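Local coordinates for carbohydrate-binding protein (Flavonifractor plautii, PDB 6N1B) that probably removes the acetyl group from the N-acetylgalactosamine of the A blood group antigen, and binds the related B trisaccharide, at residues A[75-79]-A[381-387]. Residues are numbered along the deposited sequence; the frame is centred on the assembly and turned at random.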
loop_
_atom_site.group_PDB
_atom_site.type_symbol
_atom_site.label_atom_id
_atom_site.label_comp_id
_atom_site.label_asym_id
_atom_site.label_seq_id
_atom_site.Cartn_x
_atom_site.Cartn_y
_atom_site.Cartn_z
ATOM N N PRO A 75 5.893 5.644 8.101
ATOM C CA PRO A 75 7.265 6.015 8.133
ATOM C C PRO A 75 8.160 4.839 8.056
ATOM O O PRO A 75 7.799 3.712 8.431
ATOM C CB PRO A 75 7.430 6.684 9.564
ATOM C CG PRO A 75 6.013 7.162 9.861
ATOM C CD PRO A 75 5.172 6.051 9.322
ATOM N N ASN A 76 9.414 5.001 7.598
ATOM C CA ASN A 76 10.423 3.948 7.732
ATOM C C ASN A 76 11.802 4.534 7.557
ATOM O O ASN A 76 11.970 5.501 6.817
ATOM C CB ASN A 76 10.211 2.789 6.751
ATOM C CG ASN A 76 10.764 1.474 7.276
ATOM O OD1 ASN A 76 10.898 1.287 8.486
ATOM N ND2 ASN A 76 11.100 0.555 6.298
ATOM N N VAL A 77 12.786 3.902 8.221
ATOM C CA VAL A 77 14.217 4.202 8.035
ATOM C C VAL A 77 14.966 2.887 7.960
ATOM O O VAL A 77 14.461 1.863 8.453
ATOM C CB VAL A 77 14.745 5.083 9.230
ATOM C CG1 VAL A 77 13.988 6.403 9.298
ATOM C CG2 VAL A 77 14.727 4.358 10.524
ATOM N N MET A 78 16.171 2.917 7.447
ATOM C CA MET A 78 17.051 1.768 7.527
ATOM C C MET A 78 17.471 1.485 8.951
ATOM O O MET A 78 17.552 2.347 9.820
ATOM C CB MET A 78 18.297 1.986 6.695
ATOM C CG MET A 78 18.035 2.139 5.165
ATOM S SD MET A 78 17.149 0.795 4.387
ATOM C CE MET A 78 18.381 -0.462 4.401
ATOM N N ARG A 79 17.675 0.152 9.183
ATOM C CA ARG A 79 18.267 -0.388 10.384
ATOM C C ARG A 79 17.324 -0.645 11.554
ATOM O O ARG A 79 17.639 -1.405 12.467
ATOM C CB ARG A 79 19.474 0.347 10.862
ATOM C CG ARG A 79 20.580 0.630 9.811
ATOM C CD ARG A 79 21.865 0.950 10.480
ATOM N NE ARG A 79 22.838 1.390 9.490
ATOM C CZ ARG A 79 24.094 1.715 9.816
ATOM N NH1 ARG A 79 24.506 1.624 11.086
ATOM N NH2 ARG A 79 24.903 2.157 8.836
ATOM N N SER A 381 23.867 9.649 9.281
ATOM C CA SER A 381 24.900 8.652 9.355
ATOM C C SER A 381 24.387 7.181 9.158
ATOM O O SER A 381 25.145 6.410 8.587
ATOM C CB SER A 381 25.577 8.734 10.730
ATOM O OG SER A 381 24.581 8.614 11.738
ATOM N N GLU A 382 23.181 6.883 9.579
ATOM C CA GLU A 382 22.638 5.564 9.487
ATOM C C GLU A 382 21.611 5.510 8.369
ATOM O O GLU A 382 20.955 4.444 8.262
ATOM C CB GLU A 382 22.137 5.053 10.844
ATOM C CG GLU A 382 23.267 4.995 11.830
ATOM C CD GLU A 382 22.910 4.391 13.173
ATOM O OE1 GLU A 382 21.929 3.650 13.289
ATOM O OE2 GLU A 382 23.808 4.535 14.039
ATOM N N ASP A 383 21.514 6.531 7.526
ATOM C CA ASP A 383 20.678 6.455 6.333
ATOM C C ASP A 383 21.425 5.718 5.226
ATOM O O ASP A 383 21.962 6.341 4.310
ATOM C CB ASP A 383 20.275 7.838 5.918
ATOM C CG ASP A 383 19.215 8.492 6.768
ATOM O OD1 ASP A 383 18.404 7.749 7.402
ATOM O OD2 ASP A 383 19.301 9.761 6.906
ATOM N N ASP A 384 21.456 4.401 5.298
ATOM C CA ASP A 384 22.064 3.626 4.266
ATOM C C ASP A 384 21.402 3.810 2.902
ATOM O O ASP A 384 21.992 3.743 1.803
ATOM C CB ASP A 384 22.125 2.115 4.590
ATOM C CG ASP A 384 22.734 1.820 5.909
ATOM O OD1 ASP A 384 23.838 2.303 6.209
ATOM O OD2 ASP A 384 22.093 1.226 6.758
ATOM N N ARG A 385 20.051 4.052 3.000
ATOM C CA ARG A 385 19.181 4.406 1.896
ATOM C C ARG A 385 18.169 5.432 2.485
ATOM O O ARG A 385 18.156 5.614 3.701
ATOM C CB ARG A 385 18.403 3.097 1.447
ATOM C CG ARG A 385 19.314 1.991 0.997
ATOM C CD ARG A 385 18.560 0.772 0.507
ATOM N NE ARG A 385 19.540 -0.226 0.087
ATOM C CZ ARG A 385 19.419 -1.521 0.246
ATOM N NH1 ARG A 385 18.378 -2.091 0.808
ATOM N NH2 ARG A 385 20.488 -2.242 -0.095
ATOM N N ILE A 386 17.436 6.056 1.591
ATOM C CA ILE A 386 16.396 7.004 1.989
ATOM C C ILE A 386 15.085 6.547 1.351
ATOM O O ILE A 386 15.006 6.184 0.203
ATOM C CB ILE A 386 16.719 8.445 1.549
ATOM C CG1 ILE A 386 17.927 9.011 2.262
ATOM C CG2 ILE A 386 15.537 9.390 1.737
ATOM C CD1 ILE A 386 17.706 9.416 3.723
ATOM N N TRP A 387 14.029 6.581 2.170
ATOM C CA TRP A 387 12.678 6.144 1.798
ATOM C C TRP A 387 11.772 7.350 1.542
ATOM O O TRP A 387 11.585 8.163 2.494
ATOM C CB TRP A 387 12.023 5.296 2.905
ATOM C CG TRP A 387 12.796 4.120 3.434
ATOM C CD1 TRP A 387 13.893 4.140 4.186
ATOM C CD2 TRP A 387 12.448 2.711 3.248
ATOM N NE1 TRP A 387 14.285 2.842 4.580
ATOM C CE2 TRP A 387 13.409 1.952 3.971
ATOM C CE3 TRP A 387 11.440 2.074 2.583
ATOM C CZ2 TRP A 387 13.361 0.577 4.068
ATOM C CZ3 TRP A 387 11.409 0.654 2.605
ATOM C CH2 TRP A 387 12.368 -0.045 3.353
HETATM O O HOH W 1 16.971 5.353 6.194
#
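R79 reaches across to D384 in a side-on, two-pronged salt bridge that ties the loop after strand 67-75 to the turn leading into strand 385-395, at the glycan pocket of a beta-propeller whose blades are antiparallel four-stranded sheets. R79 NE meets D384 OD2 and R79 NH2 meets D384 OD1, each at 2.8 Å and nearly straight. Both oxygens use their syn lone pairs, and the guanidinium and carboxylate lie nearly coplanar, 13° apart. E382 completes the network from another direction: its CG lies over one guanidinium face, while OE1 stands 3.9 Å from NH1 of R79, well out of the plane, a long pairing of charges alone. The paired bonds to D384 should hold the guanidinium flat; R79 also touches the bound fucose.

Deeper in, W387 is approached from two sides. N76 sits over one face of the indole, its ND2 3.2 Å from CZ2 of W387 and its CB above the five-membered ring in a CH-pi contact, the amide plane inclined 56° to the ring. M78 has CG anti to its carbonyl carbon (chi1 -63°) and then bends twice, bringing SD obliquely to within 3.5 Å of W387 NE1 as a Met-aromatic contact, while CE rests by the R385 side chain. Y335, a glycan-pocket residue like R79, meets W387 edge-to-face, and F332 forms a cation-pi pair with R385. A water at the indole edge bridges the two backbones, accepting from M78 N at 2.9 Å and lying 2.8 Å from R385 O, to which it can donate.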